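Local coordinates for restriction endonuclease EcoP15I, modification subunit (Escherichia coli, PDB 4ZCF) that methylates, as a homodimer of Mod subunits, the adenine at the fifth position of 5'-CAGCAG-3' in one DNA strand, using S-adenosyl-L-methionine, at the interface of chains A and B. Sequence-based numbering; all coordinates share one arbitrary frame. Chains: chain A/B, Restriction endonuclease EcoP15I, modification subunit.

The interface of chains A and B. Residues chain A 221-222, 246, 251, 254-258; chain B 236-237.
B:Asn236 lies with its side chain between A:Trp258, A:Leu254 and the backbone of A:Ile255, at the subunit interface of the EcoP15I Mod homodimer, a beta-subtype N6-adenine methyltransferase. Of its surface, 125 Å² is buried by chain A, half of the 249 Å² hidden in this patch. The amide nitrogen ND2 donates to the main-chain oxygen O of A:Ile255 at 2.8 Å. That bond is nearly straight, 177° at the hydrogen, and the acceptor lies almost within the amide plane, while the donor sits somewhat off the carbonyl plane. With CG beside its own backbone N (chi1 -67°), the amide is carried over the indole of A:Trp258. ND2 sits 3.4 Å above the indole plane of A:Trp258, displaced toward the rim, and the amide stands 68° from that plane, so the ring meets the nitrogen rather than stacking flat on the amide. An alanine in place of A:Trp258 would probably open a gap beneath the B:Asn236 amide and let it turn away from its carbonyl acceptor. A:Leu254 closes the amide's other end tip to tip, its methyl CD2 3.4 Å from OD1 of B:Asn236. The carbon side is completed by CG1 of A:Val221, 3.8 Å from CB of B:Asn236.

Chain A buries less of B:Ile237, 45 Å², although its terminal methyl CD1 makes close carbon contacts, resting 3.6 Å from CA of A:Gly222 and also touching A:Val221 CG1, whereas A:Val246 contributes little, with 1 Å² buried. The looser side is where two waters bridge backbone groups: water 1 joins the carbonyl oxygens of A:Trp258 and B:Asn236, and water 2 links O of A:Val221 to N of B:Ile237. The A:Lys251 side chain runs alongside the amide, pointing the opposite way; its terminal amine NZ, 4.2 Å from OD1 of B:Asn236, could, if protonated, add at most a weak electrostatic pull.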
# COMPACT_ATOMS: atom_id res chain seq x y z
N VAL A 221 3.65 -4.43 0.11
CA VAL A 221 3.67 -5.88 -0.15
C VAL A 221 5.09 -6.49 0.15
O VAL A 221 5.21 -7.54 0.80
CB VAL A 221 3.14 -6.17 -1.58
CG1 VAL A 221 3.44 -7.59 -2.04
CG2 VAL A 221 1.64 -5.90 -1.67
N GLY A 222 6.13 -5.78 -0.29
CA GLY A 222 7.52 -6.14 -0.13
C GLY A 222 8.34 -5.48 -1.22
O GLY A 222 7.79 -4.80 -2.09
N VAL A 246 6.87 -2.87 -4.17
CA VAL A 246 5.52 -3.37 -4.49
C VAL A 246 4.53 -2.90 -3.41
O VAL A 246 4.83 -2.97 -2.22
CB VAL A 246 5.53 -4.93 -4.65
CG1 VAL A 246 4.19 -5.45 -5.14
CG2 VAL A 246 6.65 -5.40 -5.56
N LYS A 251 -4.61 -3.96 1.15
CA LYS A 251 -3.99 -5.19 1.64
C LYS A 251 -4.99 -6.29 2.00
O LYS A 251 -4.67 -7.47 1.85
CB LYS A 251 -3.05 -4.90 2.81
CG LYS A 251 -2.09 -6.04 3.17
CD LYS A 251 -0.91 -6.17 2.23
CE LYS A 251 -0.01 -7.29 2.68
NZ LYS A 251 1.21 -7.40 1.84
N LEU A 254 -6.34 -7.89 -1.29
CA LEU A 254 -5.24 -8.52 -2.00
C LEU A 254 -5.25 -10.02 -1.75
O LEU A 254 -5.39 -10.49 -0.61
CB LEU A 254 -3.91 -7.89 -1.54
CG LEU A 254 -2.62 -8.46 -2.17
CD1 LEU A 254 -2.49 -8.12 -3.66
CD2 LEU A 254 -1.41 -7.99 -1.39
N ILE A 255 -5.11 -10.78 -2.84
CA ILE A 255 -5.04 -12.24 -2.80
C ILE A 255 -3.90 -12.64 -1.85
O ILE A 255 -2.81 -12.06 -1.89
CB ILE A 255 -4.96 -12.84 -4.23
CG1 ILE A 255 -5.31 -14.33 -4.23
CG2 ILE A 255 -3.66 -12.51 -4.94
CD1 ILE A 255 -5.88 -14.80 -5.51
N SER A 256 -4.23 -13.53 -0.92
CA SER A 256 -3.35 -13.98 0.16
C SER A 256 -2.01 -14.63 -0.28
O SER A 256 -1.03 -14.54 0.46
CB SER A 256 -4.12 -14.90 1.10
OG SER A 256 -4.51 -16.08 0.42
N GLU A 257 -1.97 -15.21 -1.49
CA GLU A 257 -0.87 -15.97 -2.05
C GLU A 257 -0.63 -15.67 -3.53
O GLU A 257 -1.59 -15.49 -4.30
CB GLU A 257 -1.26 -17.44 -1.92
CG GLU A 257 -0.16 -18.48 -2.00
CD GLU A 257 -0.69 -19.90 -1.82
OE1 GLU A 257 -1.90 -20.07 -1.55
OE2 GLU A 257 0.12 -20.84 -1.96
N TRP A 258 0.66 -15.69 -3.94
CA TRP A 258 1.10 -15.57 -5.33
C TRP A 258 1.85 -16.81 -5.69
O TRP A 258 2.89 -17.12 -5.10
CB TRP A 258 1.95 -14.32 -5.60
CG TRP A 258 1.17 -13.03 -5.71
CD1 TRP A 258 -0.18 -12.87 -5.77
CD2 TRP A 258 1.73 -11.71 -5.74
NE1 TRP A 258 -0.50 -11.54 -5.86
CE2 TRP A 258 0.66 -10.80 -5.87
CE3 TRP A 258 3.04 -11.21 -5.68
CZ2 TRP A 258 0.85 -9.42 -5.91
CZ3 TRP A 258 3.23 -9.83 -5.74
CH2 TRP A 258 2.14 -8.95 -5.84
N ASN B 236 2.71 -13.27 -0.82
CA ASN B 236 2.75 -12.54 -2.07
C ASN B 236 4.19 -12.60 -2.53
O ASN B 236 4.49 -13.38 -3.43
CB ASN B 236 2.19 -11.13 -1.86
CG ASN B 236 0.71 -11.18 -1.53
OD1 ASN B 236 0.29 -10.77 -0.46
ND2 ASN B 236 -0.10 -11.77 -2.41
N ILE B 237 5.12 -11.92 -1.78
CA ILE B 237 6.57 -12.03 -1.99
C ILE B 237 7.12 -12.96 -0.86
O ILE B 237 6.71 -12.78 0.28
CB ILE B 237 7.24 -10.62 -1.95
CG1 ILE B 237 6.73 -9.73 -3.11
CG2 ILE B 237 8.78 -10.73 -2.00
CD1 ILE B 237 6.95 -8.33 -2.96
O HOH W 1 4.95 -15.92 -3.90
O HOH W 2 4.37 -10.48 0.83